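Local coordinates for abhydrolase domain-containing protein (PDB 5H3H), which hydrolyses ester bonds as a bacterial alpha/beta hydrolase and probably also acts as a perhydrolase, at residues 38-43 with 257-262; 116-121 with 213-218; 163-168 with 251-256. All coordinates share one frame; numbering follows the deposited sequence.

Interaction 1. Residues 38-43 with 257-262; sequences EYQKNR and KFTETL
Gln40 lays its bent side chain across Thr259, the two crossing at about a right angle, with Gln40 NE2 a tight 2.9 Å from the methyl carbon Thr259 CG2. The bend, at chi2 (71°), carries the amide to the edge of the Phe258 ring, whose plane stands perpendicular to it; Gln40 NE2 lies 3.6 Å from Phe258 CD2 and makes a weak hydrogen bond to Phe251 O. Leu262 CD1 also packs against Gln40 CG, at 3.6 Å. These contacts join helix 38-46 to the C-terminal helix 255-267, the two helices that in the alpha/beta hydrolase fold typically cover one and the same face of the central sheet; over the segments 38-43 and 257-262 their axes cross at -43°, 9.5 Å apart. A turn further on, Arg43 bends at chi2 and chi3 to bring NE to 3.1 Å from Glu260 OE1. OE1 sits off the guanidinium plane, with no N-H aimed at it, so only charge holds the pair; the stronger partner of Arg43 is Glu46, at NH1. A water donates to Thr259 OG1 at 2.9 Å and weakly bridges Arg43 NH2 and Glu260 OE1, while the threonine hydroxyl bonds to Arg255 O.

Interaction 2. Residues 116-121 with 213-218; sequences KLILAG and LIMHGK
Met215 O is gripped twice by segment 116-121: Gly121 N donates to it at 2.8 Å, in the carbonyl plane, and Ala120 CA adds a weaker CA-H...O contact at 3.2 Å. Leu213 O is held likewise by Leu119 N and Ile118 CA. With Leu213 N bonded to Leu117 O and Met215 N to Leu119 O at a nearly straight 172°, four hydrogen bonds form a regular ladder between adjacent parallel strands of the alpha/beta hydrolase central sheet. Leu119 and Ile214 lie side by side, pointing the same way from one face of the sheet, and their CD1 atoms meet at 3.5 Å; Ile118, Ala120, Leu213 and Met215 occupy the other face. Where strand 114-120 ends, Gly121 CA sits over the face of the His216 ring, 3.7 Å from its centroid, a CH-pi contact, while His216 NE2 bonds to Cys223 O. Replacing His216 by an alanine would remove the ring and its bond to Cys223, and would probably leave less firmly held the loop between them, which carries Asp220, the probable acid of a Ser-His-Asp triad. Strands 90-95 and 239-243 flank the pair, with helix 225-234 on the Leu119 and Ile214 face and helix 255-267 on the Ile118 and Met215 face.

Interaction 3. Residues 163-168 with 251-256; sequences IFFAKE and FLDERE
Phe164 and Phe251 reach across to each other at about a right angle, Phe251 CE2 coming up in the plane of the Phe164 ring, at its edge, 3.9 Å from Phe164 CE1. Phe165 is turned differently: Phe164 CD1 rests 3.5 Å above one face of its ring, while Phe165 CE1 touches Leu252 CD1 at 3.7 Å. The carboxylate of Asp253 stands almost perpendicular to the Phe165 ring, at 81°, with OD1 near the ring edge. From there it grips the backbone beyond the ring. Ala166 N donates to Asp253 OD2 at 2.8 Å along the syn lone pair and nearly straight, at 173°, whereas Lys167 N meets Asp253 OD1 at 3.2 Å from above the carboxylate plane. Gly247 N also bonds to OD2 and His169 NE2 to OD1, so four donors hold this buried group, which probably favours its charged form. The Lys167 side chain, bent at chi3, bypasses the carboxylate and places NZ 2.7 Å from Asp253 O, in the carbonyl plane. Phe164 also packs edge-to-face with His248; the contact thus fastens the loop following helix 153-164, part of the helical cap, to the segment just after the probable catalytic histidine, placing Phe164 in the pocket that holds ethaneperoxoic acid, at the cap-core junction of an alpha/beta hydrolase.

Along the chain the segments come in the order 38-43, 116-121, 163-168, 213-218, 251-256 and 257-262, so interaction 1 spans the other two, which interleave. Interaction 1 has its centre about 13 Å from that of each of the others and touches both: Phe258 and Leu262 reach down onto Met215, Ala120 and Ile118 of the sheet, while Tyr39 meets Leu252 and Arg255. Interactions 2 and 3 stand about 15 Å apart, centre to centre, without touching. Helix 255-267 thus packs both on the sheet and on helix 38-46, and helix 250-253, just before it, meets segment 163-168 at the ligand pocket.

Interaction 1. Residues 38-43 with 257-262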
loop_
_atom_site.group_PDB
_atom_site.type_symbol
_atom_site.label_atom_id
_atom_site.label_comp_id
_atom_site.label_asym_id
_atom_site.label_seq_id
_atom_site.Cartn_x
_atom_site.Cartn_y
_atom_site.Cartn_z
ATOM N N GLU B 38 -6.993 -29.109 -3.193
ATOM C CA GLU B 38 -6.378 -30.290 -2.582
ATOM C C GLU B 38 -5.268 -30.975 -3.411
ATOM O O GLU B 38 -4.252 -31.343 -2.842
ATOM C CB GLU B 38 -7.427 -31.307 -2.107
ATOM C CG GLU B 38 -7.815 -32.440 -3.056
ATOM C CD GLU B 38 -8.806 -33.423 -2.404
ATOM O OE1 GLU B 38 -9.556 -33.011 -1.463
ATOM O OE2 GLU B 38 -8.808 -34.608 -2.778
ATOM N N TYR B 39 -5.502 -31.149 -4.732
ATOM C CA TYR B 39 -4.537 -31.781 -5.659
ATOM C C TYR B 39 -3.198 -31.011 -5.760
ATOM O O TYR B 39 -2.142 -31.619 -5.905
ATOM C CB TYR B 39 -5.186 -32.055 -7.054
ATOM C CG TYR B 39 -6.328 -33.009 -6.907
ATOM C CD1 TYR B 39 -6.085 -34.349 -6.663
ATOM C CD2 TYR B 39 -7.653 -32.537 -6.786
ATOM C CE1 TYR B 39 -7.122 -35.229 -6.378
ATOM C CE2 TYR B 39 -8.684 -33.409 -6.513
ATOM C CZ TYR B 39 -8.413 -34.763 -6.309
ATOM O OH TYR B 39 -9.430 -35.668 -6.026
ATOM N N GLN B 40 -3.266 -29.683 -5.663
ATOM C CA GLN B 40 -2.101 -28.822 -5.605
ATOM C C GLN B 40 -1.456 -28.871 -4.250
ATOM O O GLN B 40 -0.263 -28.990 -4.136
ATOM C CB GLN B 40 -2.468 -27.373 -5.950
ATOM C CG GLN B 40 -2.769 -27.195 -7.432
ATOM C CD GLN B 40 -4.076 -27.838 -7.831
ATOM O OE1 GLN B 40 -5.098 -27.543 -7.247
ATOM N NE2 GLN B 40 -4.062 -28.679 -8.836
ATOM N N LYS B 41 -2.262 -28.805 -3.209
ATOM C CA LYS B 41 -1.748 -28.814 -1.832
ATOM C C LYS B 41 -0.910 -30.062 -1.589
ATOM O O LYS B 41 0.126 -29.967 -0.895
ATOM C CB LYS B 41 -2.924 -28.740 -0.822
ATOM C CG LYS B 41 -2.585 -29.089 0.610
ATOM C CD LYS B 41 -3.854 -29.332 1.422
ATOM C CE LYS B 41 -4.522 -30.648 1.048
ATOM N NZ LYS B 41 -5.780 -30.913 1.797
ATOM N N ASN B 42 -1.357 -31.205 -2.098
ATOM C CA ASN B 42 -0.653 -32.497 -1.858
ATOM C C ASN B 42 0.770 -32.378 -2.351
ATOM O O ASN B 42 1.710 -32.744 -1.644
ATOM C CB ASN B 42 -1.276 -33.679 -2.552
ATOM C CG ASN B 42 -2.651 -34.025 -2.039
ATOM O OD1 ASN B 42 -3.016 -33.728 -0.888
ATOM N ND2 ASN B 42 -3.426 -34.693 -2.893
ATOM N N ARG B 43 0.919 -31.827 -3.549
ATOM C CA ARG B 43 2.266 -31.606 -4.110
ATOM C C ARG B 43 3.066 -30.541 -3.377
ATOM O O ARG B 43 4.258 -30.766 -3.135
ATOM C CB ARG B 43 2.242 -31.323 -5.618
ATOM C CG ARG B 43 3.616 -31.433 -6.327
ATOM C CD ARG B 43 4.067 -32.872 -6.603
ATOM N NE ARG B 43 2.970 -33.650 -7.181
ATOM C CZ ARG B 43 2.935 -34.981 -7.313
ATOM N NH1 ARG B 43 3.991 -35.741 -6.952
ATOM N NH2 ARG B 43 1.839 -35.570 -7.850
ATOM N N LYS B 257 -0.347 -30.395 -15.225
ATOM C CA LYS B 257 0.308 -29.187 -15.728
ATOM C C LYS B 257 0.098 -27.981 -14.773
ATOM O O LYS B 257 1.028 -27.210 -14.437
ATOM C CB LYS B 257 -0.181 -28.864 -17.131
ATOM C CG LYS B 257 0.633 -27.761 -17.791
ATOM C CD LYS B 257 -0.027 -27.321 -19.092
ATOM C CE LYS B 257 0.506 -25.990 -19.536
ATOM N NZ LYS B 257 -0.143 -25.544 -20.804
ATOM N N PHE B 258 -1.127 -27.838 -14.303
ATOM C CA PHE B 258 -1.428 -26.748 -13.374
ATOM C C PHE B 258 -0.549 -26.886 -12.131
ATOM O O PHE B 258 0.133 -25.926 -11.768
ATOM C CB PHE B 258 -2.919 -26.732 -13.011
ATOM C CG PHE B 258 -3.305 -25.561 -12.148
ATOM C CD1 PHE B 258 -3.602 -24.343 -12.697
ATOM C CD2 PHE B 258 -3.353 -25.681 -10.786
ATOM C CE1 PHE B 258 -3.930 -23.249 -11.918
ATOM C CE2 PHE B 258 -3.702 -24.605 -10.011
ATOM C CZ PHE B 258 -3.985 -23.389 -10.573
ATOM N N THR B 259 -0.559 -28.069 -11.495
ATOM C CA THR B 259 0.249 -28.308 -10.294
ATOM C C THR B 259 1.743 -28.125 -10.521
ATOM O O THR B 259 2.418 -27.469 -9.775
ATOM C CB THR B 259 -0.039 -29.701 -9.609
ATOM O OG1 THR B 259 0.033 -30.782 -10.553
ATOM C CG2 THR B 259 -1.363 -29.760 -9.127
ATOM N N GLU B 260 2.283 -28.682 -11.578
ATOM C CA GLU B 260 3.713 -28.613 -11.717
ATOM C C GLU B 260 4.215 -27.227 -12.206
ATOM O O GLU B 260 5.263 -26.818 -11.812
ATOM C CB GLU B 260 4.199 -29.815 -12.534
ATOM C CG GLU B 260 3.910 -31.173 -11.864
ATOM C CD GLU B 260 4.611 -31.409 -10.506
ATOM O OE1 GLU B 260 3.984 -32.029 -9.619
ATOM O OE2 GLU B 260 5.783 -31.016 -10.317
ATOM N N THR B 261 3.410 -26.458 -12.949
ATOM C CA THR B 261 3.665 -25.029 -13.187
ATOM C C THR B 261 3.659 -24.187 -11.879
ATOM O O THR B 261 4.459 -23.264 -11.691
ATOM C CB THR B 261 2.579 -24.457 -14.138
ATOM O OG1 THR B 261 2.522 -25.235 -15.345
ATOM C CG2 THR B 261 2.842 -23.023 -14.519
ATOM N N LEU B 262 2.742 -24.516 -10.979
ATOM C CA LEU B 262 2.550 -23.745 -9.736
ATOM C C LEU B 262 3.788 -23.993 -8.864
ATOM O O LEU B 262 4.422 -23.090 -8.336
ATOM C CB LEU B 262 1.274 -24.261 -9.079
ATOM C CG LEU B 262 0.454 -23.433 -8.121
ATOM C CD1 LEU B 262 -0.493 -24.375 -7.359
ATOM C CD2 LEU B 262 1.296 -22.621 -7.149
HETATM O O HOH W 1 0.953 -33.417 -9.953
#

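Interaction 2. Residues 116-121 with 213-218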
loop_
_atom_site.group_PDB
_atom_site.type_symbol
_atom_site.label_atom_id
_atom_site.label_comp_id
_atom_site.label_asym_id
_atom_site.label_seq_id
_atom_site.Cartn_x
_atom_site.Cartn_y
_atom_site.Cartn_z
ATOM N N LYS B 116 5.795 -13.243 -4.716
ATOM C CA LYS B 116 5.204 -13.439 -6.046
ATOM C C LYS B 116 3.694 -13.661 -5.999
ATOM O O LYS B 116 3.151 -14.116 -4.981
ATOM C CB LYS B 116 5.906 -14.575 -6.743
ATOM C CG LYS B 116 5.759 -15.900 -6.068
ATOM C CD LYS B 116 6.722 -16.940 -6.648
ATOM C CE LYS B 116 8.143 -16.701 -6.178
ATOM N NZ LYS B 116 9.019 -17.753 -6.788
ATOM N N LEU B 117 3.048 -13.311 -7.109
ATOM C CA LEU B 117 1.623 -13.402 -7.301
ATOM C C LEU B 117 1.307 -14.369 -8.440
ATOM O O LEU B 117 1.939 -14.308 -9.482
ATOM C CB LEU B 117 1.131 -12.004 -7.740
ATOM C CG LEU B 117 -0.353 -11.880 -8.054
ATOM C CD1 LEU B 117 -1.141 -12.306 -6.827
ATOM C CD2 LEU B 117 -0.794 -10.504 -8.520
ATOM N N ILE B 118 0.317 -15.218 -8.262
ATOM C CA ILE B 118 -0.176 -16.067 -9.316
ATOM C C ILE B 118 -1.633 -15.742 -9.431
ATOM O O ILE B 118 -2.317 -15.652 -8.411
ATOM C CB ILE B 118 -0.015 -17.556 -8.998
ATOM C CG1 ILE B 118 1.458 -17.868 -8.702
ATOM C CG2 ILE B 118 -0.581 -18.416 -10.139
ATOM C CD1 ILE B 118 1.691 -19.146 -7.914
ATOM N N LEU B 119 -2.094 -15.517 -10.654
ATOM C CA LEU B 119 -3.473 -15.196 -10.889
ATOM C C LEU B 119 -3.973 -16.314 -11.812
ATOM O O LEU B 119 -3.502 -16.409 -12.894
ATOM C CB LEU B 119 -3.600 -13.830 -11.579
ATOM C CG LEU B 119 -3.330 -12.539 -10.797
ATOM C CD1 LEU B 119 -3.398 -11.351 -11.725
ATOM C CD2 LEU B 119 -4.368 -12.359 -9.725
ATOM N N ALA B 120 -4.926 -17.144 -11.356
ATOM C CA ALA B 120 -5.314 -18.407 -12.007
ATOM C C ALA B 120 -6.775 -18.271 -12.369
ATOM O O ALA B 120 -7.591 -18.165 -11.505
ATOM C CB ALA B 120 -5.101 -19.609 -11.094
ATOM N N GLY B 121 -7.106 -18.187 -13.671
ATOM C CA GLY B 121 -8.473 -17.964 -14.090
ATOM C C GLY B 121 -9.119 -16.744 -13.444
ATOM O O GLY B 121 -10.289 -16.745 -13.159
ATOM N N LEU B 213 2.682 -14.348 -12.309
ATOM C CA LEU B 213 2.328 -15.379 -13.281
ATOM C C LEU B 213 0.814 -15.457 -13.443
ATOM O O LEU B 213 0.109 -15.641 -12.437
ATOM C CB LEU B 213 2.800 -16.724 -12.796
ATOM C CG LEU B 213 2.378 -17.906 -13.670
ATOM C CD1 LEU B 213 3.023 -17.722 -15.046
ATOM C CD2 LEU B 213 2.758 -19.233 -13.038
ATOM N N ILE B 214 0.342 -15.393 -14.710
ATOM C CA ILE B 214 -1.055 -15.526 -15.063
ATOM C C ILE B 214 -1.207 -16.925 -15.666
ATOM O O ILE B 214 -0.523 -17.252 -16.627
ATOM C CB ILE B 214 -1.517 -14.472 -16.131
ATOM C CG1 ILE B 214 -1.078 -13.034 -15.790
ATOM C CG2 ILE B 214 -3.034 -14.554 -16.384
ATOM C CD1 ILE B 214 -1.494 -12.598 -14.422
ATOM N N MET B 215 -2.125 -17.701 -15.104
ATOM C CA MET B 215 -2.457 -19.041 -15.562
ATOM C C MET B 215 -3.926 -18.920 -15.991
ATOM O O MET B 215 -4.763 -18.441 -15.179
ATOM C CB MET B 215 -2.289 -20.060 -14.393
ATOM C CG MET B 215 -0.883 -20.609 -14.233
ATOM S SD MET B 215 -0.629 -22.041 -13.118
ATOM C CE MET B 215 -0.584 -21.036 -11.728
ATOM N N HIS B 216 -4.282 -19.313 -17.239
ATOM C CA HIS B 216 -5.685 -19.187 -17.630
ATOM C C HIS B 216 -6.041 -20.187 -18.753
ATOM O O HIS B 216 -5.222 -20.426 -19.656
ATOM C CB HIS B 216 -5.940 -17.776 -18.101
ATOM C CG HIS B 216 -7.298 -17.266 -17.809
ATOM N ND1 HIS B 216 -7.502 -16.242 -16.925
ATOM C CD2 HIS B 216 -8.505 -17.559 -18.342
ATOM C CE1 HIS B 216 -8.793 -15.937 -16.903
ATOM N NE2 HIS B 216 -9.421 -16.737 -17.751
ATOM N N GLY B 217 -7.234 -20.776 -18.626
ATOM C CA GLY B 217 -7.807 -21.708 -19.612
ATOM C C GLY B 217 -8.272 -21.009 -20.883
ATOM O O GLY B 217 -9.023 -20.013 -20.838
ATOM N N LYS B 218 -7.845 -21.550 -22.027
ATOM C CA LYS B 218 -8.276 -21.008 -23.295
ATOM C C LYS B 218 -9.796 -21.117 -23.417
ATOM O O LYS B 218 -10.421 -20.201 -23.956
ATOM C CB LYS B 218 -7.562 -21.715 -24.466
ATOM C CG LYS B 218 -7.542 -20.900 -25.746
ATOM C CD LYS B 218 -6.768 -19.585 -25.564
ATOM C CE LYS B 218 -6.398 -18.915 -26.890
ATOM N NZ LYS B 218 -7.567 -18.810 -27.822
#

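Interaction 3. Residues 163-168 with 251-256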
loop_
_atom_site.group_PDB
_atom_site.type_symbol
_atom_site.label_atom_id
_atom_site.label_comp_id
_atom_site.label_asym_id
_atom_site.label_seq_id
_atom_site.Cartn_x
_atom_site.Cartn_y
_atom_site.Cartn_z
ATOM N N ILE B 163 -20.633 -25.250 -16.714
ATOM C CA ILE B 163 -19.867 -24.256 -17.471
ATOM C C ILE B 163 -18.427 -24.070 -16.898
ATOM O O ILE B 163 -17.668 -23.296 -17.406
ATOM C CB ILE B 163 -20.743 -22.952 -17.558
ATOM C CG1 ILE B 163 -20.674 -22.386 -18.957
ATOM C CG2 ILE B 163 -20.489 -21.924 -16.452
ATOM C CD1 ILE B 163 -21.307 -21.018 -19.189
ATOM N N PHE B 164 -18.052 -24.849 -15.881
ATOM C CA PHE B 164 -16.826 -24.661 -15.064
ATOM C C PHE B 164 -15.664 -25.437 -15.641
ATOM O O PHE B 164 -14.527 -24.997 -15.542
ATOM C CB PHE B 164 -17.122 -25.131 -13.633
ATOM C CG PHE B 164 -16.207 -24.567 -12.574
ATOM C CD1 PHE B 164 -14.944 -25.057 -12.415
ATOM C CD2 PHE B 164 -16.641 -23.556 -11.729
ATOM C CE1 PHE B 164 -14.114 -24.520 -11.432
ATOM C CE2 PHE B 164 -15.826 -23.048 -10.731
ATOM C CZ PHE B 164 -14.581 -23.532 -10.591
ATOM N N PHE B 165 -15.931 -26.575 -16.290
ATOM C CA PHE B 165 -14.882 -27.505 -16.702
ATOM C C PHE B 165 -15.014 -27.741 -18.181
ATOM O O PHE B 165 -16.110 -27.784 -18.702
ATOM C CB PHE B 165 -14.972 -28.829 -15.947
ATOM C CG PHE B 165 -14.754 -28.706 -14.469
ATOM C CD1 PHE B 165 -13.500 -28.397 -13.972
ATOM C CD2 PHE B 165 -15.821 -28.864 -13.572
ATOM C CE1 PHE B 165 -13.290 -28.256 -12.580
ATOM C CE2 PHE B 165 -15.618 -28.720 -12.197
ATOM C CZ PHE B 165 -14.348 -28.418 -11.708
ATOM N N ALA B 166 -13.888 -27.877 -18.852
ATOM C CA ALA B 166 -13.914 -28.174 -20.290
ATOM C C ALA B 166 -14.165 -29.665 -20.533
ATOM O O ALA B 166 -14.715 -30.040 -21.560
ATOM C CB ALA B 166 -12.614 -27.729 -20.938
ATOM N N LYS B 167 -13.724 -30.511 -19.606
ATOM C CA LYS B 167 -13.876 -31.960 -19.731
ATOM C C LYS B 167 -14.939 -32.489 -18.785
ATOM O O LYS B 167 -15.233 -31.874 -17.731
ATOM C CB LYS B 167 -12.527 -32.642 -19.505
ATOM C CG LYS B 167 -11.689 -32.607 -20.761
ATOM C CD LYS B 167 -10.347 -33.230 -20.539
ATOM C CE LYS B 167 -9.324 -32.193 -20.118
ATOM N NZ LYS B 167 -8.002 -32.837 -19.865
ATOM N N GLU B 168 -15.556 -33.605 -19.179
ATOM C CA GLU B 168 -16.448 -34.308 -18.284
ATOM C C GLU B 168 -15.611 -35.140 -17.308
ATOM O O GLU B 168 -15.010 -36.095 -17.682
ATOM C CB GLU B 168 -17.440 -35.184 -19.034
ATOM C CG GLU B 168 -18.749 -34.463 -19.376
ATOM C CD GLU B 168 -19.750 -35.395 -20.061
ATOM O OE1 GLU B 168 -20.350 -35.008 -21.110
ATOM O OE2 GLU B 168 -19.903 -36.533 -19.554
ATOM N N PHE B 251 -7.459 -26.611 -12.534
ATOM C CA PHE B 251 -6.874 -27.413 -11.455
ATOM C C PHE B 251 -7.311 -28.883 -11.508
ATOM O O PHE B 251 -6.652 -29.727 -10.894
ATOM C CB PHE B 251 -7.146 -26.751 -10.122
ATOM C CG PHE B 251 -8.595 -26.595 -9.820
ATOM C CD1 PHE B 251 -9.301 -27.621 -9.219
ATOM C CD2 PHE B 251 -9.235 -25.396 -10.092
ATOM C CE1 PHE B 251 -10.676 -27.501 -8.936
ATOM C CE2 PHE B 251 -10.592 -25.272 -9.827
ATOM C CZ PHE B 251 -11.293 -26.302 -9.216
ATOM N N LEU B 252 -8.385 -29.193 -12.254
ATOM C CA LEU B 252 -8.747 -30.537 -12.652
ATOM C C LEU B 252 -8.670 -30.836 -14.163
ATOM O O LEU B 252 -8.358 -31.963 -14.540
ATOM C CB LEU B 252 -10.178 -30.817 -12.211
ATOM C CG LEU B 252 -10.570 -30.692 -10.752
ATOM C CD1 LEU B 252 -12.033 -31.105 -10.641
ATOM C CD2 LEU B 252 -9.693 -31.543 -9.852
ATOM N N ASP B 253 -9.015 -29.880 -15.032
ATOM C CA ASP B 253 -8.940 -30.102 -16.483
ATOM C C ASP B 253 -7.489 -30.484 -16.918
ATOM O O ASP B 253 -7.333 -31.387 -17.750
ATOM C CB ASP B 253 -9.405 -28.861 -17.300
ATOM C CG ASP B 253 -10.927 -28.710 -17.416
ATOM O OD1 ASP B 253 -11.694 -29.676 -17.284
ATOM O OD2 ASP B 253 -11.371 -27.592 -17.725
ATOM N N GLU B 254 -6.473 -29.818 -16.343
ATOM C CA GLU B 254 -5.034 -30.071 -16.594
ATOM C C GLU B 254 -4.306 -30.112 -15.269
ATOM O O GLU B 254 -3.348 -29.404 -15.026
ATOM C CB GLU B 254 -4.386 -29.019 -17.545
ATOM C CG GLU B 254 -4.792 -29.169 -19.040
ATOM C CD GLU B 254 -4.229 -28.085 -20.010
ATOM O OE1 GLU B 254 -4.980 -27.106 -20.370
ATOM O OE2 GLU B 254 -3.041 -28.190 -20.406
ATOM N N ARG B 255 -4.796 -30.991 -14.418
ATOM C CA ARG B 255 -4.298 -31.125 -13.089
ATOM C C ARG B 255 -2.781 -31.118 -12.978
ATOM O O ARG B 255 -2.211 -30.328 -12.226
ATOM C CB ARG B 255 -4.842 -32.388 -12.428
ATOM C CG ARG B 255 -4.592 -32.314 -10.915
ATOM C CD ARG B 255 -4.167 -33.559 -10.175
ATOM N NE ARG B 255 -3.165 -34.372 -10.865
ATOM C CZ ARG B 255 -3.488 -35.379 -11.651
ATOM N NH1 ARG B 255 -4.768 -35.656 -11.869
ATOM N NH2 ARG B 255 -2.539 -36.068 -12.268
ATOM N N GLU B 256 -2.141 -32.048 -13.677
ATOM C CA GLU B 256 -0.696 -32.197 -13.626
ATOM C C GLU B 256 0.071 -30.969 -14.089
ATOM O O GLU B 256 1.017 -30.497 -13.384
ATOM C CB GLU B 256 -0.283 -33.428 -14.433
ATOM C CG GLU B 256 1.032 -34.033 -13.981
ATOM C CD GLU B 256 0.857 -35.025 -12.845
ATOM O OE1 GLU B 256 -0.104 -34.883 -12.052
ATOM O OE2 GLU B 256 1.689 -35.956 -12.728
#